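Local structure of ribosomal protein L11 methyltransferase (Lactobacillus delbrueckii subsp. bulgaricus ATCC BAA-365, 3GRZ) at residues E29-F39 / G70-K80; L139-L149 / Q170-Q178. The protein probably uses S-adenosyl-L-methionine to trimethylate lysine side chains of ribosomal protein L11, this chain being its C-terminal, cofactor-binding methyltransferase part. All blocks are in the same frame, centred on the assembly; numbering follows the deposited sequence. Where two conformers were deposited one is given.

Interaction 1: residues E29-F39 / G70-K80; sequences EIIRLDPGLAF and GSGILAIAAHK
Ile31, on strand 29-33, presses both of its branches into the face of helix 73-80, and here the contact is densest. CG2, anti to the backbone N, lies 3.6 Å from Ile73 CD1 and also touches Ile76 CG2. The other branch carries CD1 to within 3.8 Å of Ala77 CB, where a small residue lets the helix come close. Ile73 crosses Ile31 at about a right angle, and its same CD1 meets Leu33 CD1 at 4.1 Å.

Toward solvent the contact turns polar. Lys80 lays its aliphatic chain along Ile31 CG1 and bends at chi4 (-56°), bringing NZ 2.8 Å from Glu29 OE1 in a salt bridge; NZ approaches from above the carboxylate plane, 46° out of it. A water bridges the same NZ to Ile30 O, giving the ammonium a second partner.

The other end is looser: Phe39, exposed and poorly ordered, holds one ring face over Gly70 CA, 4.0 Å from the ring centroid. Gly70 N also hydrogen-bonds to Asp90 OD2; Asp90 is predicted to bind S-adenosylmethionine. Ser71 OG accepts from Ile73 N in an ST turn just before the helix. With Gly70 and Gly72, both at positive phi, this is consistent with the glycine-rich turn of Rossmann-like methyltransferases.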
loop_
_atom_site.group_PDB
_atom_site.type_symbol
_atom_site.label_atom_id
_atom_site.label_comp_id
_atom_site.label_asym_id
_atom_site.label_seq_id
_atom_site.Cartn_x
_atom_site.Cartn_y
_atom_site.Cartn_z
ATOM N N GLU B 29 1.215 -13.674 -4.105
ATOM C CA GLU B 29 0.814 -13.904 -5.490
ATOM C C GLU B 29 1.975 -13.647 -6.461
ATOM O O GLU B 29 2.660 -12.616 -6.389
ATOM C CB GLU B 29 -0.381 -13.014 -5.834
ATOM C CG GLU B 29 -1.125 -13.421 -7.075
ATOM C CD GLU B 29 -2.027 -14.636 -6.872
ATOM O OE1 GLU B 29 -1.917 -15.584 -7.679
ATOM O OE2 GLU B 29 -2.841 -14.641 -5.916
ATOM N N ILE B 30 2.206 -14.601 -7.358
ATOM C CA ILE B 30 3.264 -14.459 -8.356
ATOM C C ILE B 30 2.627 -14.172 -9.705
ATOM O O ILE B 30 1.805 -14.956 -10.199
ATOM C CB ILE B 30 4.164 -15.718 -8.427
ATOM C CG1 ILE B 30 4.782 -16.046 -7.051
ATOM C CG2 ILE B 30 5.246 -15.568 -9.493
ATOM C CD1 ILE B 30 5.496 -14.882 -6.331
ATOM N N ILE B 31 2.967 -13.026 -10.282
ATOM C CA ILE B 31 2.443 -12.688 -11.594
ATOM C C ILE B 31 3.537 -12.889 -12.640
ATOM O O ILE B 31 4.572 -12.213 -12.615
ATOM C CB ILE B 31 1.849 -11.265 -11.639
ATOM C CG1 ILE B 31 0.639 -11.183 -10.702
ATOM C CG2 ILE B 31 1.457 -10.887 -13.072
ATOM C CD1 ILE B 31 -0.004 -9.814 -10.660
ATOM N N ARG B 32 3.301 -13.860 -13.521
ATOM C CA ARG B 32 4.213 -14.135 -14.622
ATOM C C ARG B 32 3.932 -13.229 -15.819
ATOM O O ARG B 32 2.785 -13.062 -16.243
ATOM C CB ARG B 32 4.165 -15.615 -15.001
ATOM C CG ARG B 32 4.576 -16.507 -13.841
ATOM C CD ARG B 32 4.712 -17.974 -14.216
ATOM N NE ARG B 32 5.384 -18.700 -13.140
ATOM C CZ ARG B 32 6.701 -18.861 -13.053
ATOM N NH1 ARG B 32 7.224 -19.525 -12.029
ATOM N NH2 ARG B 32 7.501 -18.370 -13.994
ATOM N N LEU B 33 4.995 -12.616 -16.338
ATOM C CA LEU B 33 4.909 -11.759 -17.513
ATOM C C LEU B 33 5.967 -12.183 -18.532
ATOM O O LEU B 33 7.063 -12.596 -18.158
ATOM C CB LEU B 33 5.132 -10.288 -17.145
ATOM C CG LEU B 33 4.168 -9.502 -16.242
ATOM C CD1 LEU B 33 4.613 -8.054 -16.166
ATOM C CD2 LEU B 33 2.721 -9.574 -16.722
ATOM N N ASP B 34 5.630 -12.070 -19.813
ATOM C CA ASP B 34 6.539 -12.432 -20.900
ATOM C C ASP B 34 7.232 -11.161 -21.407
ATOM O O ASP B 34 6.584 -10.293 -21.992
ATOM C CB ASP B 34 5.765 -13.161 -22.016
ATOM C CG ASP B 34 6.667 -13.659 -23.170
ATOM O OD1 ASP B 34 7.863 -13.287 -23.265
ATOM O OD2 ASP B 34 6.155 -14.437 -23.998
ATOM N N PRO B 35 8.560 -11.054 -21.182
ATOM C CA PRO B 35 9.358 -9.881 -21.544
ATOM C C PRO B 35 9.500 -9.695 -23.047
ATOM O O PRO B 35 9.769 -8.584 -23.501
ATOM C CB PRO B 35 10.733 -10.193 -20.939
ATOM C CG PRO B 35 10.485 -11.251 -19.940
ATOM C CD PRO B 35 9.406 -12.077 -20.547
ATOM N N GLY B 36 9.319 -10.774 -23.802
ATOM C CA GLY B 36 9.322 -10.725 -25.264
ATOM C C GLY B 36 8.130 -9.990 -25.856
ATOM O O GLY B 36 8.192 -9.517 -26.991
ATOM N N LEU B 37 7.042 -9.897 -25.091
ATOM C CA LEU B 37 5.868 -9.145 -25.523
ATOM C C LEU B 37 6.075 -7.672 -25.213
ATOM O O LEU B 37 6.960 -7.315 -24.433
ATOM C CB LEU B 37 4.595 -9.677 -24.851
ATOM C CG LEU B 37 4.262 -11.149 -25.104
ATOM C CD1 LEU B 37 3.152 -11.603 -24.178
ATOM C CD2 LEU B 37 3.896 -11.399 -26.573
ATOM N N ALA B 38 5.272 -6.817 -25.832
ATOM C CA ALA B 38 5.362 -5.376 -25.590
ATOM C C ALA B 38 4.914 -5.009 -24.163
ATOM O O ALA B 38 4.140 -5.752 -23.535
ATOM C CB ALA B 38 4.552 -4.602 -26.641
ATOM N N PHE B 39 5.424 -3.875 -23.671
ATOM C CA PHE B 39 5.113 -3.311 -22.337
ATOM C C PHE B 39 5.477 -4.210 -21.148
ATOM O O PHE B 39 6.525 -4.858 -21.130
ATOM C CB PHE B 39 3.641 -2.879 -22.233
ATOM C CG PHE B 39 3.134 -2.126 -23.434
ATOM C CD1 PHE B 39 3.451 -0.780 -23.613
ATOM C CD2 PHE B 39 2.324 -2.758 -24.380
ATOM C CE1 PHE B 39 2.981 -0.081 -24.719
ATOM C CE2 PHE B 39 1.852 -2.067 -25.485
ATOM C CZ PHE B 39 2.184 -0.727 -25.654
ATOM N N GLY B 70 -1.444 -1.814 -21.267
ATOM C CA GLY B 70 -0.082 -2.180 -21.684
ATOM C C GLY B 70 0.108 -3.678 -21.681
ATOM O O GLY B 70 -0.494 -4.395 -22.480
ATOM N N SER B 71 0.890 -4.150 -20.716
ATOM C CA SER B 71 1.185 -5.570 -20.546
ATOM C C SER B 71 0.029 -6.339 -19.889
ATOM O O SER B 71 0.016 -7.578 -19.895
ATOM C CB SER B 71 2.419 -5.721 -19.667
ATOM O OG SER B 71 2.098 -5.348 -18.340
ATOM N N GLY B 72 -0.904 -5.601 -19.288
ATOM C CA GLY B 72 -2.034 -6.190 -18.554
ATOM C C GLY B 72 -1.769 -6.412 -17.076
ATOM O O GLY B 72 -2.618 -6.951 -16.378
ATOM N N ILE B 73 -0.589 -6.006 -16.594
ATOM C CA ILE B 73 -0.162 -6.284 -15.208
ATOM C C ILE B 73 -1.227 -5.899 -14.148
ATOM O O ILE B 73 -1.585 -6.722 -13.298
ATOM C CB ILE B 73 1.256 -5.657 -14.887
ATOM C CG1 ILE B 73 1.683 -5.894 -13.436
ATOM C CG2 ILE B 73 1.325 -4.152 -15.199
ATOM C CD1 ILE B 73 1.935 -7.326 -13.092
ATOM N N LEU B 74 -1.746 -4.671 -14.235
ATOM C CA LEU B 74 -2.712 -4.191 -13.249
ATOM C C LEU B 74 -4.072 -4.884 -13.368
ATOM O O LEU B 74 -4.703 -5.180 -12.351
ATOM C CB LEU B 74 -2.855 -2.674 -13.302
ATOM C CG LEU B 74 -1.601 -1.810 -13.090
ATOM C CD1 LEU B 74 -1.954 -0.335 -13.187
ATOM C CD2 LEU B 74 -0.894 -2.118 -11.765
ATOM N N ALA B 75 -4.506 -5.177 -14.597
ATOM C CA ALA B 75 -5.743 -5.948 -14.809
ATOM C C ALA B 75 -5.610 -7.334 -14.183
ATOM O O ALA B 75 -6.520 -7.806 -13.503
ATOM C CB ALA B 75 -6.075 -6.058 -16.304
ATOM N N ILE B 76 -4.458 -7.963 -14.388
ATOM C CA ILE B 76 -4.184 -9.292 -13.826
ATOM C C ILE B 76 -4.152 -9.269 -12.285
ATOM O O ILE B 76 -4.735 -10.120 -11.630
ATOM C CB ILE B 76 -2.859 -9.867 -14.398
ATOM C CG1 ILE B 76 -3.045 -10.205 -15.887
ATOM C CG2 ILE B 76 -2.381 -11.117 -13.616
ATOM C CD1 ILE B 76 -1.715 -10.270 -16.667
ATOM N N ALA B 77 -3.459 -8.289 -11.727
ATOM C CA ALA B 77 -3.378 -8.130 -10.286
ATOM C C ALA B 77 -4.742 -7.862 -9.663
ATOM O O ALA B 77 -5.068 -8.432 -8.630
ATOM C CB ALA B 77 -2.445 -7.017 -9.964
ATOM N N ALA B 78 -5.539 -7.011 -10.306
ATOM C CA ALA B 78 -6.896 -6.745 -9.841
ATOM C C ALA B 78 -7.723 -8.024 -9.812
ATOM O O ALA B 78 -8.439 -8.268 -8.839
ATOM C CB ALA B 78 -7.572 -5.679 -10.716
ATOM N N HIS B 79 -7.600 -8.849 -10.864
ATOM C CA HIS B 79 -8.341 -10.123 -10.953
ATOM C C HIS B 79 -7.956 -11.039 -9.794
ATOM O O HIS B 79 -8.821 -11.611 -9.126
ATOM C CB HIS B 79 -8.094 -10.811 -12.308
ATOM C CG HIS B 79 -8.891 -12.060 -12.513
ATOM N ND1 HIS B 79 -8.506 -13.286 -12.009
ATOM C CD2 HIS B 79 -10.051 -12.274 -13.178
ATOM C CE1 HIS B 79 -9.400 -14.197 -12.342
ATOM N NE2 HIS B 79 -10.345 -13.612 -13.054
ATOM N N LYS B 80 -6.654 -11.167 -9.562
ATOM C CA LYS B 80 -6.140 -12.035 -8.494
ATOM C C LYS B 80 -6.544 -11.539 -7.096
ATOM O O LYS B 80 -6.785 -12.343 -6.190
ATOM C CB LYS B 80 -4.626 -12.150 -8.602
ATOM C CG LYS B 80 -4.190 -13.089 -9.720
ATOM C CD LYS B 80 -2.777 -12.789 -10.157
ATOM C CE LYS B 80 -2.212 -13.889 -11.041
ATOM N NZ LYS B 80 -2.253 -15.231 -10.400
HETATM O O HOH W 1 -0.128 -16.571 -11.428
#

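Interaction 2: residues L139-L149 / Q170-Q178; sequences LDLIPQLDSHL and QALAENSFQ
Ile142 points from helix 135-145 toward helix 165-174 and divides its branches between three partners. CD1 reaches Ala171 CB at 3.8 Å, a methyl that Leu139 CD2 also meets at 3.8 Å. The Ile142 and Leu172 side chains cross at about a right angle, Ile142 CG1 lying 4.1 Å from Leu172 CD2. With only a methyl at position 171, the ends of Leu139 and Ile142 can settle against the helix itself. The third atom, Ile142 CG2, anti to the backbone N, sits beside the amide of Asn175, 3.5 Å from ND2.

That amide is held in place by the last turn of the helix it follows: ND2 donates to Ala171 O over 2.8 Å, nearly straight at 172° and close to the amide plane. The bond fixes the rotation of the group, leaving OD1 directed at Pro143, 3.6 Å from its CA. Asn175 thus packs its amide against Ile142 while ND2 is satisfied by Ala171 O.

Beyond the helix end, Phe177 points its ring at residues 145-149. Leu145 CD1 lies over one ring face, offset toward the rim, and Leu145 CB is 3.8 Å from Phe177 CZ. Leu149 and Phe177 approach head-on, Leu149 CD2 meeting the ring edge 3.7 Å from CE1; Asp146 N also lies at the edge, in plane. Ile193 of strand 188-195 touches the ring as well. Ser176, with positive phi, is the C-prime residue of a Schellman motif that turns the chain into strand 177-185. Segments 139-145 and 170-174 run nearly parallel (15°), an arrangement that suits the alpha/beta/alpha sandwich of Rossmann-like methyltransferases.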
loop_
_atom_site.group_PDB
_atom_site.type_symbol
_atom_site.label_atom_id
_atom_site.label_comp_id
_atom_site.label_asym_id
_atom_site.label_seq_id
_atom_site.Cartn_x
_atom_site.Cartn_y
_atom_site.Cartn_z
ATOM N N LEU B 139 -5.004 13.729 -18.292
ATOM C CA LEU B 139 -5.790 14.959 -18.469
ATOM C C LEU B 139 -6.967 14.773 -19.434
ATOM O O LEU B 139 -8.032 15.351 -19.218
ATOM C CB LEU B 139 -4.903 16.143 -18.901
ATOM C CG LEU B 139 -3.892 16.669 -17.865
ATOM C CD1 LEU B 139 -2.909 17.651 -18.480
ATOM C CD2 LEU B 139 -4.581 17.300 -16.652
ATOM N N ASP B 140 -6.783 13.951 -20.467
ATOM C CA ASP B 140 -7.886 13.577 -21.367
ATOM C C ASP B 140 -8.846 12.561 -20.738
ATOM O O ASP B 140 -10.041 12.543 -21.062
ATOM C CB ASP B 140 -7.349 13.045 -22.699
ATOM C CG ASP B 140 -6.597 14.105 -23.497
ATOM O OD1 ASP B 140 -6.899 15.306 -23.332
ATOM O OD2 ASP B 140 -5.706 13.731 -24.291
ATOM N N LEU B 141 -8.328 11.722 -19.838
ATOM C CA LEU B 141 -9.153 10.727 -19.146
ATOM C C LEU B 141 -10.056 11.362 -18.092
ATOM O O LEU B 141 -11.192 10.918 -17.900
ATOM C CB LEU B 141 -8.283 9.634 -18.490
ATOM C CG LEU B 141 -9.014 8.512 -17.740
ATOM C CD1 LEU B 141 -9.967 7.705 -18.661
ATOM C CD2 LEU B 141 -8.017 7.591 -17.056
ATOM N N ILE B 142 -9.544 12.381 -17.402
ATOM C CA ILE B 142 -10.278 12.987 -16.283
ATOM C C ILE B 142 -11.768 13.318 -16.601
ATOM O O ILE B 142 -12.649 12.829 -15.885
ATOM C CB ILE B 142 -9.477 14.148 -15.591
ATOM C CG1 ILE B 142 -8.309 13.575 -14.765
ATOM C CG2 ILE B 142 -10.390 14.972 -14.689
ATOM C CD1 ILE B 142 -7.192 14.566 -14.439
ATOM N N PRO B 143 -12.061 14.066 -17.704
ATOM C CA PRO B 143 -13.481 14.377 -17.991
ATOM C C PRO B 143 -14.364 13.190 -18.395
ATOM O O PRO B 143 -15.590 13.344 -18.471
ATOM C CB PRO B 143 -13.404 15.377 -19.158
ATOM C CG PRO B 143 -11.996 15.824 -19.226
ATOM C CD PRO B 143 -11.184 14.673 -18.723
ATOM N N GLN B 144 -13.753 12.028 -18.642
ATOM C CA GLN B 144 -14.492 10.810 -18.981
ATOM C C GLN B 144 -14.854 9.972 -17.760
ATOM O O GLN B 144 -15.679 9.068 -17.869
ATOM C CB GLN B 144 -13.707 9.928 -19.965
ATOM C CG GLN B 144 -13.212 10.635 -21.212
ATOM C CD GLN B 144 -12.774 9.671 -22.314
ATOM O OE1 GLN B 144 -12.812 8.453 -22.148
ATOM N NE2 GLN B 144 -12.366 10.221 -23.451
ATOM N N LEU B 145 -14.240 10.271 -16.612
ATOM C CA LEU B 145 -14.366 9.435 -15.404
ATOM C C LEU B 145 -15.781 9.382 -14.846
ATOM O O LEU B 145 -16.290 8.299 -14.574
ATOM C CB LEU B 145 -13.410 9.894 -14.301
ATOM C CG LEU B 145 -11.897 9.708 -14.479
ATOM C CD1 LEU B 145 -11.170 10.417 -13.350
ATOM C CD2 LEU B 145 -11.524 8.212 -14.530
ATOM N N ASP B 146 -16.399 10.555 -14.688
ATOM C CA ASP B 146 -17.750 10.678 -14.116
ATOM C C ASP B 146 -18.802 9.740 -14.715
ATOM O O ASP B 146 -19.484 9.008 -13.981
ATOM C CB ASP B 146 -18.238 12.129 -14.212
ATOM C CG ASP B 146 -19.664 12.295 -13.723
ATOM O OD1 ASP B 146 -19.920 12.030 -12.529
ATOM O OD2 ASP B 146 -20.527 12.687 -14.539
ATOM N N SER B 147 -18.925 9.751 -16.041
ATOM C CA SER B 147 -19.916 8.908 -16.742
ATOM C C SER B 147 -19.606 7.397 -16.753
ATOM O O SER B 147 -20.445 6.599 -17.176
ATOM C CB SER B 147 -20.123 9.404 -18.177
ATOM O OG SER B 147 -18.901 9.396 -18.906
ATOM N N HIS B 148 -18.412 7.008 -16.297
ATOM C CA HIS B 148 -18.033 5.593 -16.248
ATOM C C HIS B 148 -17.778 5.110 -14.827
ATOM O O HIS B 148 -17.177 4.061 -14.623
ATOM C CB HIS B 148 -16.795 5.331 -17.110
ATOM C CG HIS B 148 -17.007 5.594 -18.566
ATOM N ND1 HIS B 148 -16.780 6.827 -19.141
ATOM C CD2 HIS B 148 -17.426 4.784 -19.565
ATOM C CE1 HIS B 148 -17.046 6.761 -20.435
ATOM N NE2 HIS B 148 -17.443 5.530 -20.718
ATOM N N LEU B 149 -18.246 5.872 -13.844
ATOM C CA LEU B 149 -17.987 5.550 -12.454
ATOM C C LEU B 149 -19.291 5.392 -11.702
ATOM O O LEU B 149 -20.126 6.299 -11.721
ATOM C CB LEU B 149 -17.118 6.656 -11.841
ATOM C CG LEU B 149 -16.142 6.424 -10.690
ATOM C CD1 LEU B 149 -15.169 5.240 -10.904
ATOM C CD2 LEU B 149 -15.386 7.721 -10.451
ATOM N N GLN B 170 -5.619 20.298 -10.471
ATOM C CA GLN B 170 -6.562 21.329 -10.905
ATOM C C GLN B 170 -7.692 20.716 -11.727
ATOM O O GLN B 170 -8.861 20.989 -11.464
ATOM C CB GLN B 170 -5.830 22.412 -11.698
ATOM C CG GLN B 170 -6.559 23.743 -11.789
ATOM C CD GLN B 170 -5.970 24.653 -12.861
ATOM O OE1 GLN B 170 -4.756 24.878 -12.911
ATOM N NE2 GLN B 170 -6.831 25.177 -13.729
ATOM N N ALA B 171 -7.336 19.857 -12.684
ATOM C CA ALA B 171 -8.322 19.117 -13.492
ATOM C C ALA B 171 -9.242 18.194 -12.684
ATOM O O ALA B 171 -10.430 18.086 -12.996
ATOM C CB ALA B 171 -7.637 18.351 -14.596
ATOM N N LEU B 172 -8.703 17.549 -11.645
ATOM C CA LEU B 172 -9.521 16.739 -10.733
ATOM C C LEU B 172 -10.539 17.606 -9.964
ATOM O O LEU B 172 -11.722 17.269 -9.893
ATOM C CB LEU B 172 -8.632 15.931 -9.769
ATOM C CG LEU B 172 -7.885 14.714 -10.347
ATOM C CD1 LEU B 172 -6.760 14.246 -9.409
ATOM C CD2 LEU B 172 -8.834 13.564 -10.673
ATOM N N ALA B 173 -10.062 18.719 -9.406
ATOM C CA ALA B 173 -10.908 19.679 -8.676
ATOM C C ALA B 173 -12.042 20.202 -9.556
ATOM O O ALA B 173 -13.206 20.196 -9.147
ATOM C CB ALA B 173 -10.062 20.841 -8.143
ATOM N N GLU B 174 -11.684 20.605 -10.777
ATOM C CA GLU B 174 -12.625 21.102 -11.786
ATOM C C GLU B 174 -13.691 20.090 -12.162
ATOM O O GLU B 174 -14.797 20.474 -12.543
ATOM C CB GLU B 174 -11.881 21.533 -13.052
ATOM C CG GLU B 174 -11.195 22.889 -12.937
ATOM C CD GLU B 174 -10.119 23.117 -13.991
ATOM O OE1 GLU B 174 -9.972 22.267 -14.900
ATOM O OE2 GLU B 174 -9.416 24.154 -13.905
ATOM N N ASN B 175 -13.358 18.802 -12.061
ATOM C CA ASN B 175 -14.310 17.736 -12.369
ATOM C C ASN B 175 -14.940 17.108 -11.136
ATOM O O ASN B 175 -15.554 16.034 -11.224
ATOM C CB ASN B 175 -13.668 16.674 -13.266
ATOM C CG ASN B 175 -13.488 17.152 -14.680
ATOM O OD1 ASN B 175 -14.342 16.922 -15.531
ATOM N ND2 ASN B 175 -12.382 17.842 -14.940
ATOM N N SER B 176 -14.789 17.816 -10.009
ATOM C CA SER B 176 -15.345 17.426 -8.703
ATOM C C SER B 176 -14.815 16.086 -8.182
ATOM O O SER B 176 -15.583 15.214 -7.759
ATOM C CB SER B 176 -16.885 17.467 -8.713
ATOM O OG SER B 176 -17.352 18.729 -9.155
ATOM N N PHE B 177 -13.492 15.938 -8.211
ATOM C CA PHE B 177 -12.827 14.770 -7.646
ATOM C C PHE B 177 -11.866 15.216 -6.552
ATOM O O PHE B 177 -11.210 16.250 -6.678
ATOM C CB PHE B 177 -12.078 13.987 -8.734
ATOM C CG PHE B 177 -12.983 13.208 -9.642
ATOM C CD1 PHE B 177 -13.526 12.003 -9.229
ATOM C CD2 PHE B 177 -13.307 13.689 -10.908
ATOM C CE1 PHE B 177 -14.374 11.274 -10.057
ATOM C CE2 PHE B 177 -14.160 12.973 -11.741
ATOM C CZ PHE B 177 -14.694 11.764 -11.314
ATOM N N GLN B 178 -11.793 14.437 -5.481
ATOM C CA GLN B 178 -10.826 14.683 -4.428
ATOM C C GLN B 178 -9.746 13.592 -4.411
ATOM O O GLN B 178 -9.959 12.489 -4.926
ATOM C CB GLN B 178 -11.531 14.757 -3.074
ATOM C CG GLN B 178 -12.185 13.462 -2.631
ATOM C CD GLN B 178 -13.018 13.619 -1.380
ATOM O OE1 GLN B 178 -13.689 14.635 -1.187
ATOM N NE2 GLN B 178 -12.996 12.604 -0.527
#

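From the N terminus, the chain first passes through the small three-stranded sheet, one of whose edge strands, 29-33, enters interaction 1. Helix 44-57 and strand 63-67 follow before 70-80 returns to close that loop of 30 residues. The chain then runs through strands 85-90 and 112-115 with helix 93-105 between them, and through strand 126-132, before interaction 2 opens; strand 153-161 lies within its 20-residue loop. The two contacts are in series, neither nested nor crossed, with centres about 27 Å apart on opposite sides of the chain's centre. Interaction 1 ties the small sheet to the turn and helix beside Thr47 and Asp90, predicted cofactor-binding residues; interaction 2 joins two later helices near edge strand 177-185.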